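Local coordinates for protein dextranase (Pseudarthrobacter oxydans, PDB 6NZS) that catalyses the endohydrolysis of alpha-1,6-glucosidic linkages in dextran, as a member of glycoside hydrolase family 49, at residues T447-S453 and N486-Y492; V413-G417 and V471-F476; V519-R524 and I572-N578. All coordinates share one frame; numbering follows the deposited sequence.

Contact 1. Residues T447-S453 and N486-Y492; sequences TCILNSS and NCAIRVY
The Arg490 guanidinium rests one face on the disulfide between Cys448 and Cys487: Cys487 SG lies 3.7 Å above its plane, over the centre, and Cys448 SG lies over the same face. The arginine runs extended from CG to NE past Cys448 SG, with Thr447 alongside and pointing the same way; Thr447 CG2 comes within 3.3 Å of Arg490 NH1. Around the Tyr492 ring, Ser452 O and Ser453 CA sit at the edge, near its plane. The Asn486 amide is turned so that ND2 reaches Thr447 OG1 nearly in its own plane, in a straight bond of 3.1 Å (166°). A leucine in place of Asn486 would probably leave Thr447 OG1 without this donor and set its hydroxyl free to turn. Leu450 to Ser452 pairs in parallel, residue for residue, with Ile489 to Val491, one step of the parallel beta-helix in which neighbouring coils stack strand on strand. The disulfide, chi3 -95°, joins the two segments just ahead of that pairing. Backbone bonds alternate: Leu450 N gives to Ala488 O, and Leu450 O accepts from Arg490 N. Arg490 O is gripped twice, by Ser452 N in the carbonyl plane and by Asn451 ND2 at 2.9 Å, tilted from that plane; Asn451 CG, anti to the backbone N (chi1 -176°), brings the amide near enough for ND2 to meet that oxygen. Ser452 OG donates to Tyr492 O at 2.9 Å from above the carbonyl plane. On the side opposite Asn451 and Arg490, Leu450 CB meets Ile489 CG1 at 3.9 Å, and Leu450 also packs on strands 469-482 and 495-507. Tyr492 OH bonds to His521 ND1, and Arg490 NE, NH1 and NH2 to the backbone carbonyls of Val519, Lys444 and Ser517.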
loop_
_atom_site.group_PDB
_atom_site.type_symbol
_atom_site.label_atom_id
_atom_site.label_comp_id
_atom_site.label_asym_id
_atom_site.label_seq_id
_atom_site.Cartn_x
_atom_site.Cartn_y
_atom_site.Cartn_z
ATOM N N THR A 447 -13.936 -6.799 -3.321
ATOM C CA THR A 447 -13.646 -6.493 -1.924
ATOM C C THR A 447 -13.124 -7.768 -1.270
ATOM O O THR A 447 -12.861 -8.760 -1.958
ATOM C CB THR A 447 -14.868 -5.844 -1.245
ATOM O OG1 THR A 447 -14.523 -5.379 0.073
ATOM C CG2 THR A 447 -16.016 -6.830 -1.154
ATOM N N CYS A 448 -12.970 -7.719 0.059
ATOM C CA CYS A 448 -12.436 -8.783 0.912
ATOM C C CYS A 448 -10.915 -8.784 0.937
ATOM O O CYS A 448 -10.267 -8.054 0.181
ATOM C CB CYS A 448 -12.940 -10.183 0.532
ATOM S SG CYS A 448 -14.722 -10.340 0.312
ATOM N N ILE A 449 -10.337 -9.619 1.799
ATOM C CA ILE A 449 -8.882 -9.715 1.876
ATOM C C ILE A 449 -8.304 -10.254 0.567
ATOM O O ILE A 449 -7.323 -9.718 0.041
ATOM C CB ILE A 449 -8.467 -10.553 3.098
ATOM C CG1 ILE A 449 -9.045 -9.953 4.393
ATOM C CG2 ILE A 449 -6.949 -10.664 3.167
ATOM C CD1 ILE A 449 -8.545 -8.544 4.722
ATOM N N LEU A 450 -8.896 -11.324 0.028
ATOM C CA LEU A 450 -8.465 -11.927 -1.234
ATOM C C LEU A 450 -9.608 -11.895 -2.246
ATOM O O LEU A 450 -10.766 -12.143 -1.897
ATOM C CB LEU A 450 -7.989 -13.370 -1.014
ATOM C CG LEU A 450 -6.818 -13.527 -0.046
ATOM C CD1 LEU A 450 -7.269 -14.160 1.264
ATOM C CD2 LEU A 450 -5.703 -14.343 -0.699
ATOM N N ASN A 451 -9.285 -11.619 -3.513
ATOM C CA ASN A 451 -10.337 -11.337 -4.483
ATOM C C ASN A 451 -9.880 -11.652 -5.899
ATOM O O ASN A 451 -8.758 -11.326 -6.286
ATOM C CB ASN A 451 -10.705 -9.852 -4.364
ATOM C CG ASN A 451 -11.868 -9.416 -5.245
ATOM O OD1 ASN A 451 -11.805 -8.334 -5.825
ATOM N ND2 ASN A 451 -12.939 -10.210 -5.315
ATOM N N SER A 452 -10.771 -12.289 -6.651
ATOM C CA SER A 452 -10.788 -12.238 -8.112
ATOM C C SER A 452 -12.078 -11.516 -8.480
ATOM O O SER A 452 -13.158 -12.118 -8.485
ATOM C CB SER A 452 -10.753 -13.630 -8.729
ATOM O OG SER A 452 -11.043 -13.546 -10.128
ATOM N N SER A 453 -11.974 -10.221 -8.753
ATOM C CA SER A 453 -13.149 -9.456 -9.137
ATOM C C SER A 453 -13.689 -9.944 -10.479
ATOM O O SER A 453 -12.954 -10.495 -11.311
ATOM C CB SER A 453 -12.804 -7.970 -9.243
ATOM O OG SER A 453 -13.957 -7.200 -9.573
ATOM N N ASN A 486 -14.414 -7.069 6.745
ATOM C CA ASN A 486 -15.719 -7.384 6.168
ATOM C C ASN A 486 -15.840 -8.809 5.639
ATOM O O ASN A 486 -16.873 -9.450 5.869
ATOM C CB ASN A 486 -16.152 -6.350 5.111
ATOM C CG ASN A 486 -15.295 -6.361 3.862
ATOM O OD1 ASN A 486 -14.104 -6.696 3.896
ATOM N ND2 ASN A 486 -15.894 -5.956 2.742
ATOM N N CYS A 487 -14.834 -9.332 4.937
ATOM C CA CYS A 487 -14.968 -10.663 4.346
ATOM C C CYS A 487 -13.591 -11.208 3.992
ATOM O O CYS A 487 -12.647 -10.453 3.763
ATOM C CB CYS A 487 -15.898 -10.664 3.121
ATOM S SG CYS A 487 -15.576 -9.383 1.892
ATOM N N ALA A 488 -13.498 -12.540 3.938
ATOM C CA ALA A 488 -12.215 -13.200 3.704
ATOM C C ALA A 488 -11.844 -13.266 2.224
ATOM O O ALA A 488 -10.762 -12.818 1.834
ATOM C CB ALA A 488 -12.217 -14.606 4.312
ATOM N N ILE A 489 -12.707 -13.846 1.391
ATOM C CA ILE A 489 -12.312 -14.165 0.018
ATOM C C ILE A 489 -13.527 -14.204 -0.900
ATOM O O ILE A 489 -14.534 -14.847 -0.590
ATOM C CB ILE A 489 -11.496 -15.475 -0.039
ATOM C CG1 ILE A 489 -11.048 -15.768 -1.466
ATOM C CG2 ILE A 489 -12.288 -16.645 0.535
ATOM C CD1 ILE A 489 -9.895 -16.781 -1.535
ATOM N N ARG A 490 -13.422 -13.537 -2.050
ATOM C CA ARG A 490 -14.439 -13.644 -3.091
ATOM C C ARG A 490 -13.735 -13.903 -4.409
ATOM O O ARG A 490 -13.001 -13.044 -4.902
ATOM C CB ARG A 490 -15.328 -12.402 -3.172
ATOM C CG ARG A 490 -16.397 -12.386 -2.091
ATOM C CD ARG A 490 -17.212 -11.103 -2.058
ATOM N NE ARG A 490 -17.929 -11.064 -0.790
ATOM C CZ ARG A 490 -18.539 -9.997 -0.286
ATOM N NH1 ARG A 490 -18.566 -8.855 -0.954
ATOM N NH2 ARG A 490 -19.117 -10.082 0.907
ATOM N N VAL A 491 -13.962 -15.081 -4.976
ATOM C CA VAL A 491 -13.368 -15.460 -6.250
ATOM C C VAL A 491 -14.488 -15.591 -7.270
ATOM O O VAL A 491 -15.267 -16.549 -7.223
ATOM C CB VAL A 491 -12.575 -16.767 -6.123
ATOM C CG1 VAL A 491 -12.056 -17.221 -7.490
ATOM C CG2 VAL A 491 -11.411 -16.588 -5.144
ATOM N N TYR A 492 -14.573 -14.629 -8.182
ATOM C CA TYR A 492 -15.397 -14.754 -9.384
ATOM C C TYR A 492 -14.436 -15.190 -10.481
ATOM O O TYR A 492 -13.706 -14.369 -11.042
ATOM C CB TYR A 492 -16.128 -13.444 -9.676
ATOM C CG TYR A 492 -16.882 -12.999 -8.444
ATOM C CD1 TYR A 492 -18.084 -13.597 -8.085
ATOM C CD2 TYR A 492 -16.344 -12.042 -7.592
ATOM C CE1 TYR A 492 -18.749 -13.224 -6.921
ATOM C CE2 TYR A 492 -16.987 -11.666 -6.445
ATOM C CZ TYR A 492 -18.192 -12.248 -6.117
ATOM O OH TYR A 492 -18.829 -11.875 -4.954
#

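Contact 2. Residues V413-G417 and V471-F476; sequences VIQWG and VKNMRF
Within the parallel beta-helix, residues 413-417 belong to one wall and 471-476 to another, and their side chains meet across the interior between them. The backbones stay well apart, the CA atoms of Trp416 and Val471 lying 8.6 Å from each other, so side chains alone carry the contact. The indole of Trp416 is the hub. Its CG stands between the backbone N and the carbonyl carbon (chi1 70°), which turns the ring toward the facing strand. Met474 CE lies over one face, 3.4 Å from Trp416 CD2 and 20° off the normal of the five-membered ring, a CH-pi contact; the bend of the methionine at chi3 brings the methyl onto the ring, while SD stands farther above the same ring in a Met-aromatic contact. Val471 CG1 approaches Trp416 CD1 at 3.9 Å. Toward the other end of the indole, Phe476 CZ is 4.0 Å from Trp416 CZ3. Those two rings are nearly parallel, but slid so far apart that they scarcely overlap. Ile414 packs its CG2 against Phe476 CE2 at 3.8 Å, the two side chains passing one another. Leu450 touches both Ile414 and Phe476, extending this packing to the neighbouring strand. No hydrogen bond crosses between the two segments, so their cohesion comes from dispersion, CH-pi contact and the burial of apolar surface.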
loop_
_atom_site.group_PDB
_atom_site.type_symbol
_atom_site.label_atom_id
_atom_site.label_comp_id
_atom_site.label_asym_id
_atom_site.label_seq_id
_atom_site.Cartn_x
_atom_site.Cartn_y
_atom_site.Cartn_z
ATOM N N VAL A 413 -7.790 -6.319 -0.689
ATOM C CA VAL A 413 -6.350 -6.249 -0.444
ATOM C C VAL A 413 -5.571 -6.883 -1.602
ATOM O O VAL A 413 -4.817 -6.204 -2.305
ATOM C CB VAL A 413 -5.988 -6.848 0.930
ATOM C CG1 VAL A 413 -4.484 -6.782 1.157
ATOM C CG2 VAL A 413 -6.726 -6.100 2.046
ATOM N N ILE A 414 -5.785 -8.175 -1.842
ATOM C CA ILE A 414 -5.129 -8.924 -2.913
ATOM C C ILE A 414 -6.117 -9.119 -4.062
ATOM O O ILE A 414 -7.261 -9.525 -3.839
ATOM C CB ILE A 414 -4.656 -10.282 -2.376
ATOM C CG1 ILE A 414 -3.458 -10.094 -1.443
ATOM C CG2 ILE A 414 -4.329 -11.238 -3.523
ATOM C CD1 ILE A 414 -3.315 -11.189 -0.389
ATOM N N GLN A 415 -5.672 -8.857 -5.300
ATOM C CA GLN A 415 -6.521 -8.939 -6.490
ATOM C C GLN A 415 -5.828 -9.768 -7.566
ATOM O O GLN A 415 -4.663 -9.520 -7.878
ATOM C CB GLN A 415 -6.732 -7.528 -7.045
ATOM C CG GLN A 415 -7.581 -7.458 -8.319
ATOM C CD GLN A 415 -8.999 -7.897 -8.065
ATOM O OE1 GLN A 415 -9.415 -8.978 -8.477
ATOM N NE2 GLN A 415 -9.755 -7.064 -7.350
ATOM N N TRP A 416 -6.555 -10.719 -8.168
ATOM C CA TRP A 416 -6.073 -11.373 -9.384
ATOM C C TRP A 416 -7.135 -11.466 -10.473
ATOM O O TRP A 416 -6.885 -12.093 -11.514
ATOM C CB TRP A 416 -5.413 -12.738 -9.114
ATOM C CG TRP A 416 -6.327 -13.851 -8.686
ATOM C CD1 TRP A 416 -7.076 -14.668 -9.493
ATOM C CD2 TRP A 416 -6.562 -14.294 -7.341
ATOM N NE1 TRP A 416 -7.760 -15.585 -8.728
ATOM C CE2 TRP A 416 -7.465 -15.376 -7.406
ATOM C CE3 TRP A 416 -6.081 -13.889 -6.090
ATOM C CZ2 TRP A 416 -7.903 -16.055 -6.267
ATOM C CZ3 TRP A 416 -6.529 -14.557 -4.955
ATOM C CH2 TRP A 416 -7.433 -15.625 -5.054
ATOM N N GLY A 417 -8.294 -10.837 -10.283
ATOM C CA GLY A 417 -9.364 -10.866 -11.263
ATOM C C GLY A 417 -9.360 -9.705 -12.238
ATOM O O GLY A 417 -8.292 -9.274 -12.696
ATOM N N VAL A 471 -5.296 -19.637 -14.087
ATOM C CA VAL A 471 -4.616 -19.070 -12.927
ATOM C C VAL A 471 -4.325 -20.232 -11.985
ATOM O O VAL A 471 -5.257 -20.901 -11.517
ATOM C CB VAL A 471 -5.498 -18.009 -12.248
ATOM C CG1 VAL A 471 -4.899 -17.575 -10.915
ATOM C CG2 VAL A 471 -5.697 -16.827 -13.183
ATOM N N LYS A 472 -3.046 -20.488 -11.705
ATOM C CA LYS A 472 -2.720 -21.677 -10.927
ATOM C C LYS A 472 -1.481 -21.477 -10.063
ATOM O O LYS A 472 -0.632 -20.621 -10.327
ATOM C CB LYS A 472 -2.548 -22.907 -11.829
ATOM C CG LYS A 472 -1.397 -22.788 -12.808
ATOM C CD LYS A 472 -1.307 -24.031 -13.680
ATOM C CE LYS A 472 -0.105 -23.953 -14.600
ATOM N NZ LYS A 472 -0.096 -25.096 -15.553
ATOM N N ASN A 473 -1.387 -22.309 -9.022
ATOM C CA ASN A 473 -0.179 -22.418 -8.212
ATOM C C ASN A 473 0.173 -21.085 -7.557
ATOM O O ASN A 473 1.274 -20.558 -7.705
ATOM C CB ASN A 473 0.985 -22.981 -9.030
ATOM C CG ASN A 473 0.710 -24.383 -9.531
ATOM O OD1 ASN A 473 0.138 -25.207 -8.815
ATOM N ND2 ASN A 473 1.103 -24.657 -10.771
ATOM N N MET A 474 -0.792 -20.538 -6.825
ATOM C CA MET A 474 -0.609 -19.307 -6.069
ATOM C C MET A 474 -0.752 -19.657 -4.601
ATOM O O MET A 474 -1.765 -20.242 -4.198
ATOM C CB MET A 474 -1.642 -18.257 -6.471
ATOM C CG MET A 474 -1.691 -17.999 -7.962
ATOM S SD MET A 474 -2.234 -16.326 -8.340
ATOM C CE MET A 474 -3.873 -16.354 -7.650
ATOM N N ARG A 475 0.261 -19.318 -3.816
ATOM C CA ARG A 475 0.296 -19.624 -2.393
ATOM C C ARG A 475 0.420 -18.334 -1.596
ATOM O O ARG A 475 1.311 -17.517 -1.851
ATOM C CB ARG A 475 1.467 -20.554 -2.058
ATOM C CG ARG A 475 1.530 -20.968 -0.591
ATOM C CD ARG A 475 2.560 -22.076 -0.388
ATOM N NE ARG A 475 2.602 -22.563 0.989
ATOM C CZ ARG A 475 2.015 -23.681 1.410
ATOM N NH1 ARG A 475 1.334 -24.438 0.558
ATOM N NH2 ARG A 475 2.113 -24.046 2.686
ATOM N N PHE A 476 -0.482 -18.156 -0.638
ATOM C CA PHE A 476 -0.483 -17.007 0.261
ATOM C C PHE A 476 -0.348 -17.579 1.663
ATOM O O PHE A 476 -1.266 -18.251 2.144
ATOM C CB PHE A 476 -1.798 -16.234 0.138
ATOM C CG PHE A 476 -2.105 -15.774 -1.254
ATOM C CD1 PHE A 476 -2.823 -16.576 -2.122
ATOM C CD2 PHE A 476 -1.673 -14.538 -1.699
ATOM C CE1 PHE A 476 -3.107 -16.154 -3.417
ATOM C CE2 PHE A 476 -1.942 -14.114 -2.983
ATOM C CZ PHE A 476 -2.657 -14.912 -3.848
#

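Contact 3. Residues V519-R524 and I572-N578; sequences VSHLKR and IGFDGEN
Backbone bonds first join 519-524 to 572-578: Gly573 N donates to Ser520 O at 2.8 Å, and Asp575 N to Leu522 O in a longer bond of 3.3 Å. Leu522 O has a second donor, Asn578 ND2 at 3.0 Å, and the two nitrogens reach it from opposite faces of its plane. Among the charged groups, Lys523 bends at chi4 (-71°), which brings NZ to the syn lone pair of Asp575 OD1 at 2.8 Å, a salt bridge. Arg524 NH2 pairs with Glu577 OE2 at 3.5 Å, and its NE makes a weak bond to Asn578 OD1; Glu577 also bridges to Lys532, and Arg524 NH1 bonds to Val533 O. Of two bridging waters, one accepts from Arg524 N and Asn578 ND2 and donates to Asp575 OD2 and Glu577 OE2; the other accepts from Leu522 N beside Gly573 O and Asp575 OD1. Apolar packing centres on Phe574, whose ring is held between Ile572 CG2 over one face and Leu522 CB over the opposite one, the latter a CH-pi contact 3.8 Å from the ring centroid. Val519 CG2 meets Gly573 CA at 3.6 Å, where any side chain on the glycine would collide with the valine. Strand 521-524 is an edge strand of its parallel sheet; the largely irregular segment 572-578 runs along it and leads on to strand 582-585, consistent with a less regular coil continuing the family 49 beta-helix.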
loop_
_atom_site.group_PDB
_atom_site.type_symbol
_atom_site.label_atom_id
_atom_site.label_comp_id
_atom_site.label_asym_id
_atom_site.label_seq_id
_atom_site.Cartn_x
_atom_site.Cartn_y
_atom_site.Cartn_z
ATOM N N VAL A 519 -20.078 -12.450 3.418
ATOM C CA VAL A 519 -19.948 -13.770 2.818
ATOM C C VAL A 519 -18.684 -13.861 1.974
ATOM O O VAL A 519 -18.247 -12.887 1.349
ATOM C CB VAL A 519 -21.204 -14.064 1.977
ATOM C CG1 VAL A 519 -21.254 -13.180 0.737
ATOM C CG2 VAL A 519 -21.266 -15.541 1.585
ATOM N N SER A 520 -18.085 -15.045 1.968
ATOM C CA SER A 520 -17.032 -15.389 1.023
ATOM C C SER A 520 -17.639 -16.192 -0.123
ATOM O O SER A 520 -18.547 -17.000 0.095
ATOM C CB SER A 520 -15.940 -16.197 1.720
ATOM O OG SER A 520 -15.107 -15.344 2.500
ATOM N N HIS A 521 -17.142 -15.955 -1.349
ATOM C CA HIS A 521 -17.716 -16.518 -2.569
ATOM C C HIS A 521 -16.670 -17.277 -3.377
ATOM O O HIS A 521 -15.483 -16.949 -3.364
ATOM C CB HIS A 521 -18.272 -15.412 -3.480
ATOM C CG HIS A 521 -19.660 -14.970 -3.131
ATOM N ND1 HIS A 521 -20.238 -13.843 -3.672
ATOM C CD2 HIS A 521 -20.579 -15.498 -2.288
ATOM C CE1 HIS A 521 -21.463 -13.705 -3.193
ATOM N NE2 HIS A 521 -21.693 -14.696 -2.349
ATOM N N LEU A 522 -17.146 -18.282 -4.114
ATOM C CA LEU A 522 -16.330 -19.028 -5.073
ATOM C C LEU A 522 -17.274 -19.446 -6.192
ATOM O O LEU A 522 -18.136 -20.309 -5.979
ATOM C CB LEU A 522 -15.712 -20.249 -4.406
ATOM C CG LEU A 522 -14.822 -21.132 -5.290
ATOM C CD1 LEU A 522 -13.571 -20.380 -5.761
ATOM C CD2 LEU A 522 -14.421 -22.370 -4.527
ATOM N N LYS A 523 -17.135 -18.825 -7.365
ATOM C CA LYS A 523 -18.093 -18.994 -8.451
ATOM C C LYS A 523 -17.344 -19.170 -9.761
ATOM O O LYS A 523 -16.314 -18.530 -9.983
ATOM C CB LYS A 523 -18.999 -17.763 -8.575
ATOM C CG LYS A 523 -19.847 -17.482 -7.329
ATOM C CD LYS A 523 -20.833 -16.347 -7.570
ATOM C CE LYS A 523 -21.709 -16.113 -6.350
ATOM N NZ LYS A 523 -22.689 -17.229 -6.162
ATOM N N ARG A 524 -17.880 -20.029 -10.631
ATOM C CA ARG A 524 -17.300 -20.288 -11.945
ATOM C C ARG A 524 -18.112 -19.540 -12.994
ATOM O O ARG A 524 -19.302 -19.819 -13.181
ATOM C CB ARG A 524 -17.304 -21.789 -12.245
ATOM C CG ARG A 524 -16.532 -22.612 -11.231
ATOM C CD ARG A 524 -16.355 -24.059 -11.660
ATOM N NE ARG A 524 -17.605 -24.814 -11.671
ATOM C CZ ARG A 524 -18.030 -25.551 -12.694
ATOM N NH1 ARG A 524 -17.318 -25.632 -13.808
ATOM N NH2 ARG A 524 -19.177 -26.208 -12.606
ATOM N N ILE A 572 -18.419 -18.806 4.927
ATOM C CA ILE A 572 -18.107 -19.346 3.603
ATOM C C ILE A 572 -19.406 -19.666 2.875
ATOM O O ILE A 572 -20.139 -20.579 3.271
ATOM C CB ILE A 572 -17.185 -20.567 3.687
ATOM C CG1 ILE A 572 -15.801 -20.158 4.189
ATOM C CG2 ILE A 572 -17.067 -21.254 2.321
ATOM C CD1 ILE A 572 -14.897 -21.338 4.533
ATOM N N GLY A 573 -19.682 -18.917 1.805
ATOM C CA GLY A 573 -20.858 -19.100 0.969
ATOM C C GLY A 573 -20.495 -19.511 -0.448
ATOM O O GLY A 573 -21.087 -19.039 -1.422
ATOM N N PHE A 574 -19.500 -20.385 -0.557
ATOM C CA PHE A 574 -19.071 -20.899 -1.852
ATOM C C PHE A 574 -20.216 -21.669 -2.512
ATOM O O PHE A 574 -21.054 -22.273 -1.837
ATOM C CB PHE A 574 -17.881 -21.840 -1.644
ATOM C CG PHE A 574 -16.615 -21.160 -1.131
ATOM C CD1 PHE A 574 -16.499 -19.772 -1.069
ATOM C CD2 PHE A 574 -15.532 -21.933 -0.736
ATOM C CE1 PHE A 574 -15.322 -19.178 -0.612
ATOM C CE2 PHE A 574 -14.365 -21.354 -0.271
ATOM C CZ PHE A 574 -14.258 -19.966 -0.211
ATOM N N ASP A 575 -20.255 -21.646 -3.845
ATOM C CA ASP A 575 -21.328 -22.336 -4.560
ATOM C C ASP A 575 -21.300 -23.829 -4.249
ATOM O O ASP A 575 -20.237 -24.450 -4.183
ATOM C CB ASP A 575 -21.169 -22.160 -6.074
ATOM C CG ASP A 575 -21.510 -20.763 -6.560
ATOM O OD1 ASP A 575 -21.811 -19.865 -5.744
ATOM O OD2 ASP A 575 -21.450 -20.553 -7.790
ATOM N N GLY A 576 -22.490 -24.411 -4.061
ATOM C CA GLY A 576 -22.567 -25.828 -3.747
ATOM C C GLY A 576 -21.935 -26.715 -4.804
ATOM O O GLY A 576 -21.348 -27.747 -4.475
ATOM N N GLU A 577 -22.020 -26.316 -6.075
ATOM C CA GLU A 577 -21.419 -27.113 -7.141
ATOM C C GLU A 577 -19.905 -27.198 -7.014
ATOM O O GLU A 577 -19.287 -28.067 -7.636
ATOM C CB GLU A 577 -21.815 -26.581 -8.522
ATOM C CG GLU A 577 -21.135 -25.284 -8.943
ATOM C CD GLU A 577 -21.488 -24.872 -10.363
ATOM O OE1 GLU A 577 -22.293 -25.579 -11.011
ATOM O OE2 GLU A 577 -20.974 -23.841 -10.842
ATOM N N ASN A 578 -19.290 -26.325 -6.218
ATOM C CA ASN A 578 -17.845 -26.305 -6.048
ATOM C C ASN A 578 -17.392 -26.973 -4.761
ATOM O O ASN A 578 -16.223 -26.830 -4.382
ATOM C CB ASN A 578 -17.333 -24.865 -6.121
ATOM C CG ASN A 578 -17.648 -24.213 -7.443
ATOM O OD1 ASN A 578 -17.629 -24.871 -8.487
ATOM N ND2 ASN A 578 -17.957 -22.923 -7.417
HETATM O O HOH W 1 -20.123 -18.474 -4.008
HETATM O O HOH W 2 -19.803 -21.783 -9.548
#

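In the fold
From the N terminus, residues 413-417 open first; contact 2 closes their loop at 471-476, 54 residues on. Contact 1 starts inside that loop, at 447-453, but closes beyond it at 486-492, so the two cross. Contact 3 follows in series, its loop running from 519-524 to 572-578. Strands 414-415, 450-452, 489-493 and 521-524 are consecutive neighbours in one parallel sheet: contact 1 joins the middle two, contact 2 ties the first to the facing strand 469-482, and contact 3 covers the last. Gln415 bonds with Asn451 and Ser453 link contacts 2 and 1, and bonds from Tyr492 to His521 and from Arg490 to Val519 link contacts 1 and 3.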